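Local coordinates for protein periplasmic beta-glucosidase (Pseudomonas aeruginosa, PDB 6R5T) that probably hydrolyses terminal, non-reducing beta-D-glucosyl residues to release beta-D-glucose, as a family 3 glycoside hydrolase of the periplasm, at residues D40-K45 with V65-L70; S488-L493 with R521-G526; P568-Q573 with F600-G605. The protein carries 1 engineered substitution. All coordinates share one frame; numbering follows the deposited sequence. Where two conformers were deposited one is given.

Contact 1. Residues D40-K45 with V65-L70; sequences DIRAGK and VRHSRL
Apolar packing fills the inner side of this contact. The CG2 methyl of Ile-41, anti to the backbone N, meets CG2 of Val-65 at 3.8 Å, the two branches crossing obliquely, and Ile-41 also rests on Met-61 and Gln-64 of helix 55-65. Farther out, the methylenes of Arg-42 run side by side with His-67, with CD of Arg-42 3.8 Å from CD2 of His-67. The Arg-42 chain bends at chi3 (-68°), its guanidinium and the imidazole of His-67 lie 78° apart in plane, and Arg-42 NH1 binds the side chain of Gln-64. Both segments carry the chain off successive helices, 34-42 and 55-65, toward adjacent parallel strands of the TIM-barrel domain, 48-50 and 75-78. Helix 34-42 stops in a Schellman motif with Gly-44 at positive phi.

Polar links between the segments are slight. Arg-42 O takes a CH...O contact from Ser-68 CA at 3.0 Å, and a water accepts from Arg-69 N at 3.1 Å and donates weakly to Ala-43 O. Within 65-70, Val-65 to Ser-68 form a type I turn, whose carbonyl, Val-65 O, accepts both Ser-68 N and, at 2.8 Å and in the carbonyl plane, Ser-68 OG.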
# COMPACT_ATOMS: atom_id res chain seq x y z
N ASP A 40 18.33 -12.21 -41.01
CA ASP A 40 16.87 -12.27 -40.81
C ASP A 40 16.22 -11.08 -41.48
O ASP A 40 15.12 -11.24 -42.04
CB ASP A 40 16.50 -12.36 -39.33
CG ASP A 40 16.60 -13.76 -38.75
OD1 ASP A 40 16.96 -14.70 -39.49
OD2 ASP A 40 16.32 -13.90 -37.54
N ILE A 41 16.82 -9.90 -41.44
CA ILE A 41 16.25 -8.72 -42.15
C ILE A 41 16.19 -9.03 -43.65
O ILE A 41 15.16 -8.76 -44.28
CB ILE A 41 17.03 -7.44 -41.87
CG1 ILE A 41 16.99 -7.07 -40.38
CG2 ILE A 41 16.57 -6.34 -42.79
CD1 ILE A 41 18.06 -6.05 -40.01
N ARG A 42 17.26 -9.61 -44.20
CA ARG A 42 17.32 -9.88 -45.66
C ARG A 42 16.20 -10.86 -46.01
O ARG A 42 15.73 -10.81 -47.14
CB ARG A 42 18.69 -10.43 -46.06
CG ARG A 42 19.84 -9.43 -45.97
CD ARG A 42 21.13 -9.95 -46.64
NE ARG A 42 21.74 -11.07 -45.93
CZ ARG A 42 22.65 -10.95 -44.95
NH1 ARG A 42 23.04 -9.76 -44.53
NH2 ARG A 42 23.13 -12.03 -44.36
N ALA A 43 15.81 -11.74 -45.09
CA ALA A 43 14.80 -12.80 -45.28
C ALA A 43 13.37 -12.28 -45.05
O ALA A 43 12.45 -13.06 -45.17
CB ALA A 43 15.12 -13.93 -44.34
N GLY A 44 13.18 -11.01 -44.68
CA GLY A 44 11.84 -10.47 -44.39
C GLY A 44 11.32 -10.89 -43.01
O GLY A 44 10.10 -10.80 -42.77
N LYS A 45 12.19 -11.32 -42.10
CA LYS A 45 11.76 -11.93 -40.82
C LYS A 45 11.87 -10.93 -39.67
O LYS A 45 11.66 -11.37 -38.55
CB LYS A 45 12.62 -13.16 -40.50
CG LYS A 45 12.43 -14.27 -41.52
CD LYS A 45 12.68 -15.65 -41.00
CE LYS A 45 14.09 -16.12 -41.19
NZ LYS A 45 14.18 -17.60 -41.13
N VAL A 65 17.24 -4.53 -46.06
CA VAL A 65 15.84 -4.68 -46.54
C VAL A 65 15.81 -4.85 -48.06
O VAL A 65 14.94 -5.56 -48.55
CB VAL A 65 15.00 -3.48 -46.08
CG1 VAL A 65 13.70 -3.39 -46.80
CG2 VAL A 65 14.79 -3.53 -44.58
N ARG A 66 16.70 -4.16 -48.76
CA ARG A 66 16.77 -4.20 -50.25
C ARG A 66 16.91 -5.65 -50.71
O ARG A 66 16.64 -5.91 -51.91
CB ARG A 66 17.95 -3.39 -50.77
CG ARG A 66 17.94 -1.90 -50.44
CD ARG A 66 18.63 -1.07 -51.54
NE ARG A 66 19.75 -0.19 -51.22
CZ ARG A 66 21.03 -0.57 -51.16
NH1 ARG A 66 21.36 -1.85 -51.30
NH2 ARG A 66 21.98 0.33 -50.93
N HIS A 67 17.37 -6.59 -49.86
CA HIS A 67 17.61 -7.99 -50.27
C HIS A 67 16.38 -8.88 -50.05
O HIS A 67 16.41 -10.03 -50.45
CB HIS A 67 18.83 -8.60 -49.57
CG HIS A 67 20.10 -7.90 -49.89
ND1 HIS A 67 20.70 -7.97 -51.15
CD2 HIS A 67 20.87 -7.09 -49.13
CE1 HIS A 67 21.80 -7.24 -51.13
NE2 HIS A 67 21.94 -6.70 -49.90
N SER A 68 15.33 -8.39 -49.40
CA SER A 68 14.12 -9.21 -49.13
C SER A 68 13.23 -9.17 -50.36
O SER A 68 13.44 -8.30 -51.25
CB SER A 68 13.37 -8.74 -47.88
OG SER A 68 12.89 -7.43 -48.04
N ARG A 69 12.21 -9.99 -50.38
CA ARG A 69 11.29 -10.04 -51.55
C ARG A 69 10.49 -8.75 -51.66
O ARG A 69 10.46 -8.14 -52.73
CB ARG A 69 10.41 -11.26 -51.45
CG ARG A 69 9.55 -11.47 -52.68
CD ARG A 69 8.61 -12.63 -52.47
NE ARG A 69 7.42 -12.27 -51.69
CZ ARG A 69 6.26 -11.85 -52.20
NH1 ARG A 69 6.15 -11.59 -53.50
NH2 ARG A 69 5.25 -11.63 -51.39
N LEU A 70 9.84 -8.32 -50.56
CA LEU A 70 8.96 -7.11 -50.62
C LEU A 70 9.64 -5.80 -50.22
O LEU A 70 9.04 -4.76 -50.48
CB LEU A 70 7.72 -7.37 -49.76
CG LEU A 70 6.77 -8.44 -50.29
CD1 LEU A 70 5.64 -8.71 -49.31
CD2 LEU A 70 6.22 -8.04 -51.64
O HOH W 1 11.56 -11.93 -48.00

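Contact 2. Residues S488-L493 with R521-G526; sequences SSRTDL and RPLSLG
The guanidinium groups of Arg-490 and Arg-521, their planes 74° apart, meet in this buried contact. Over one face of the Arg-521 guanidinium passes the aliphatic chain of Arg-490, with Arg-490 CG 3.5 Å above the plane and Arg-490 CD 3.2 Å from Arg-521 NH2. At its edge, Arg-521 NH1 donates to Ser-488 O at 3.0 Å, with that oxygen 15° out of the guanidinium plane. The Arg-490 group has the backbone of Asp-492 and Leu-493 over the rim of one face, and CD2 of Leu-523 in its plane, 3.9 Å from Arg-490 NH1.

The segments are loops that follow neighbouring parallel strands, 472-478 and 513-518, in the alpha/beta C-terminal domain of family 3 glycosidases; the first comes just after Glu-486, which lines the glycan pocket. Glu-479 forms salt bridges with both arginines, which should offset the repulsion of the like charges. Arg-521 is further held by the carbonyls of Ala-133, Arg-134 and Met-483, so each of its three nitrogens is engaged, while Arg-490 NH2 reaches Arg-494 O. Phe-600 of the second subunit packs on Arg-490.

Beyond the arginines, Leu-493 turns its CD2 methyl to CD of Arg-521 at 3.8 Å, the side chains crossing at about a right angle. Pro-522 O, buried nearby, has no polar partner. Leu-493 O receives Ser-524 N at 2.8 Å, from 61° above the carbonyl plane, and Leu-523 CA presses on the same oxygen at 3.1 Å.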
# COMPACT_ATOMS: atom_id res chain seq x y z
N SER A 488 14.80 -0.78 -8.99
CA SER A 488 15.51 -0.28 -7.79
C SER A 488 14.51 0.24 -6.75
O SER A 488 14.50 1.42 -6.45
CB SER A 488 16.50 0.80 -8.15
OG SER A 488 17.42 0.33 -9.12
N SER A 489 13.65 -0.62 -6.25
CA SER A 489 12.68 -0.19 -5.23
C SER A 489 13.42 -0.06 -3.90
O SER A 489 14.29 -0.86 -3.58
CB SER A 489 11.57 -1.16 -5.17
OG SER A 489 10.94 -1.20 -6.44
N ARG A 490 13.05 0.96 -3.15
CA ARG A 490 13.69 1.29 -1.85
C ARG A 490 12.73 1.04 -0.71
O ARG A 490 11.56 1.38 -0.80
CB ARG A 490 14.09 2.76 -1.82
CG ARG A 490 15.39 3.04 -2.51
CD ARG A 490 15.96 4.43 -2.31
NE ARG A 490 16.72 4.53 -1.08
CZ ARG A 490 16.99 5.67 -0.45
NH1 ARG A 490 16.64 6.83 -0.97
NH2 ARG A 490 17.67 5.66 0.68
N THR A 491 13.25 0.55 0.41
CA THR A 491 12.54 0.43 1.69
C THR A 491 12.80 1.62 2.60
O THR A 491 12.21 1.63 3.66
CB THR A 491 12.94 -0.85 2.45
OG1 THR A 491 14.34 -0.77 2.77
CG2 THR A 491 12.70 -2.07 1.60
N ASP A 492 13.69 2.53 2.25
CA ASP A 492 14.10 3.69 3.07
C ASP A 492 14.03 4.88 2.11
O ASP A 492 14.59 4.74 1.03
CB ASP A 492 15.50 3.43 3.61
CG ASP A 492 16.13 4.47 4.49
OD1 ASP A 492 15.55 5.52 4.66
OD2 ASP A 492 17.28 4.24 4.97
N LEU A 493 13.39 5.97 2.46
CA LEU A 493 13.32 7.14 1.56
C LEU A 493 14.29 8.24 2.02
O LEU A 493 14.28 9.30 1.40
CB LEU A 493 11.90 7.71 1.50
CG LEU A 493 10.84 6.71 1.01
CD1 LEU A 493 9.51 7.38 1.16
CD2 LEU A 493 11.10 6.28 -0.44
N ARG A 521 13.19 10.33 -6.74
CA ARG A 521 11.92 10.03 -6.06
C ARG A 521 11.84 11.02 -4.90
O ARG A 521 12.85 11.55 -4.46
CB ARG A 521 11.90 8.62 -5.49
CG ARG A 521 13.05 8.32 -4.54
CD ARG A 521 12.88 7.11 -3.65
NE ARG A 521 12.66 5.86 -4.39
CZ ARG A 521 13.57 5.15 -5.02
NH1 ARG A 521 13.25 4.01 -5.59
NH2 ARG A 521 14.81 5.57 -5.09
N PRO A 522 10.65 11.22 -4.35
CA PRO A 522 10.55 11.90 -3.07
C PRO A 522 11.48 11.28 -2.01
O PRO A 522 11.57 10.07 -1.94
CB PRO A 522 9.09 11.72 -2.67
CG PRO A 522 8.39 11.57 -4.01
CD PRO A 522 9.34 10.75 -4.84
N LEU A 523 12.09 12.12 -1.19
CA LEU A 523 12.94 11.68 -0.07
C LEU A 523 12.34 12.17 1.23
O LEU A 523 11.60 13.17 1.24
CB LEU A 523 14.36 12.26 -0.15
CG LEU A 523 15.16 11.92 -1.40
CD1 LEU A 523 16.52 12.63 -1.39
CD2 LEU A 523 15.32 10.43 -1.51
N SER A 524 12.61 11.40 2.28
CA SER A 524 12.26 11.77 3.67
C SER A 524 13.36 12.70 4.21
O SER A 524 14.53 12.24 4.32
CB SER A 524 12.08 10.55 4.51
OG SER A 524 13.24 9.79 4.58
N LEU A 525 13.00 13.95 4.52
CA LEU A 525 14.00 15.02 4.75
C LEU A 525 13.76 15.74 6.08
O LEU A 525 14.11 16.92 6.18
CB LEU A 525 13.94 15.97 3.58
CG LEU A 525 14.44 15.38 2.26
CD1 LEU A 525 14.07 16.25 1.08
CD2 LEU A 525 15.96 15.17 2.29
N GLY A 526 13.22 15.05 7.07
CA GLY A 526 12.86 15.76 8.32
C GLY A 526 14.09 16.36 8.98
O GLY A 526 13.99 17.51 9.42

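Contact 3. Residues P568-Q573 with F600-G605; sequences PRSVGQ and FDEANG
The backbone of 568-573 is extended at Ser-570 and then winds into a short 3-10 turn, 571-573, closed by Gln-573 N bonding to Ser-570 O. Facing it, 600-605 is nearly fully extended at Glu-602 and ends at Gly-605 with positive phi (79°). The two irregular segments are joined by side chains reaching polar atoms, without beta pairing.

Glu-602 OE1 accepts two firm bonds. CG stands anti to the backbone N, and the extended chain delivers OE1 to Ser-570 OG at 2.6 Å on the syn lone pair and Gln-573 NE2 at 2.8 Å on the anti one. Ser-570 OG also takes a weak bond from Gly-572 N. The other N-H of Gln-573 NE2 points to Ala-603 O at 2.9 Å, nearly along the C=O axis and 4° from the amide plane, so both bonds hold the amide in one orientation. Gln-573 OE1 accepts from two waters: weakly from one that also bonds Arg-569 N and Gly-605 O, and from a second that also bonds Gly-605 N and Asn-604 OD1, itself an acceptor from Tyr-599 N.

Arg-569 stretches along the outer side. Its NE donates to Asn-604 O at 3.2 Å from above the carbonyl plane and weakly to Gly-605 O, while CB of Ala-603 lies 3.6 Å over one guanidinium face.

These loops lie at the dimer interface, where Arg-134 NH1 of the second subunit hydrogen-bonds Gly-572 O. Both belong to the long irregular connection that leaves helix 545-553 of the alpha/beta domain and runs to strand 619-626.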
# COMPACT_ATOMS: atom_id res chain seq x y z
N PRO A 568 6.84 12.33 1.61
CA PRO A 568 6.39 11.76 2.87
C PRO A 568 7.40 12.13 3.94
O PRO A 568 8.58 12.22 3.64
CB PRO A 568 6.42 10.24 2.68
CG PRO A 568 6.52 10.04 1.19
CD PRO A 568 7.22 11.27 0.64
N ARG A 569 6.94 12.17 5.19
CA ARG A 569 7.89 12.33 6.34
C ARG A 569 8.74 11.08 6.49
O ARG A 569 9.90 11.19 6.93
CB ARG A 569 7.15 12.67 7.63
CG ARG A 569 6.49 14.03 7.56
CD ARG A 569 5.65 14.24 8.79
NE ARG A 569 4.87 15.45 8.67
CZ ARG A 569 5.31 16.68 8.93
NH1 ARG A 569 6.52 16.88 9.39
NH2 ARG A 569 4.49 17.69 8.76
N SER A 570 8.21 9.90 6.16
CA SER A 570 8.99 8.66 6.20
C SER A 570 8.31 7.62 5.32
O SER A 570 7.14 7.78 4.99
CB SER A 570 9.14 8.13 7.61
OG SER A 570 7.89 7.67 8.08
N VAL A 571 9.02 6.56 5.04
CA VAL A 571 8.51 5.45 4.21
C VAL A 571 7.30 4.80 4.90
O VAL A 571 6.41 4.28 4.20
CB VAL A 571 9.62 4.44 3.92
CG1 VAL A 571 10.04 3.62 5.15
CG2 VAL A 571 9.20 3.55 2.77
N GLY A 572 7.23 4.86 6.23
CA GLY A 572 6.11 4.24 6.92
C GLY A 572 4.82 4.99 6.75
O GLY A 572 3.80 4.46 7.22
N GLN A 573 4.81 6.16 6.11
CA GLN A 573 3.56 6.89 5.77
C GLN A 573 3.07 6.56 4.35
O GLN A 573 2.00 7.07 4.01
CB GLN A 573 3.77 8.39 5.93
CG GLN A 573 4.27 8.75 7.33
CD GLN A 573 3.69 10.00 7.94
OE1 GLN A 573 2.76 10.61 7.40
NE2 GLN A 573 4.25 10.38 9.11
N PHE A 600 0.55 7.74 15.19
CA PHE A 600 0.80 8.37 16.51
C PHE A 600 2.28 8.60 16.76
O PHE A 600 2.59 9.34 17.73
CB PHE A 600 0.20 7.53 17.65
CG PHE A 600 0.97 6.29 17.98
CD1 PHE A 600 2.00 6.33 18.90
CD2 PHE A 600 0.64 5.07 17.42
CE1 PHE A 600 2.72 5.20 19.19
CE2 PHE A 600 1.37 3.93 17.72
CZ PHE A 600 2.42 3.99 18.60
N ASP A 601 3.17 7.99 16.00
CA ASP A 601 4.61 7.97 16.34
C ASP A 601 5.44 8.89 15.45
O ASP A 601 6.69 8.79 15.49
CB ASP A 601 5.14 6.55 16.32
CG ASP A 601 5.09 5.83 14.99
OD1 ASP A 601 4.43 6.34 14.10
OD2 ASP A 601 5.60 4.69 14.94
N GLU A 602 4.77 9.71 14.66
CA GLU A 602 5.42 10.68 13.73
C GLU A 602 4.39 11.77 13.46
O GLU A 602 3.19 11.50 13.52
CB GLU A 602 5.80 10.00 12.41
CG GLU A 602 6.76 10.80 11.55
CD GLU A 602 7.44 9.89 10.55
OE1 GLU A 602 6.69 9.26 9.77
OE2 GLU A 602 8.68 9.76 10.61
N ALA A 603 4.86 12.96 13.11
CA ALA A 603 3.98 14.06 12.68
C ALA A 603 3.24 13.60 11.44
O ALA A 603 3.76 12.76 10.70
CB ALA A 603 4.74 15.31 12.45
N ASN A 604 2.05 14.10 11.25
CA ASN A 604 1.18 13.65 10.15
C ASN A 604 1.21 14.61 8.95
O ASN A 604 1.69 15.78 9.08
CB ASN A 604 -0.22 13.39 10.68
CG ASN A 604 -0.28 12.09 11.48
OD1 ASN A 604 -0.36 11.01 10.88
ND2 ASN A 604 -0.15 12.22 12.80
N GLY A 605 0.73 14.13 7.82
CA GLY A 605 0.80 14.89 6.57
C GLY A 605 2.18 14.79 5.95
O GLY A 605 3.17 14.42 6.59
O HOH W 2 4.08 12.05 5.50
O HOH W 3 0.21 11.33 8.02

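In the fold
From the N terminus, contact 1 comes first, closing a loop of strand 48-50 and helix 55-65 within the TIM barrel. Contact 2 then brackets helix 497-508 and strand 513-518 in the C-terminal alpha/beta domain, and contact 3 closes 26 residues without helix or strand. The three follow in series, neither nesting nor crossing. Contact 1 stands apart, its centre 49 Å from that of contact 2 and on the opposite side of the chain's centre. Contacts 2 and 3 touch, Leu-493 and Pro-522 packing on Val-571 and Pro-568. They also meet across the dimer: Asp-601 of contact 3 bonds to Thr-491 of contact 2 in the second subunit.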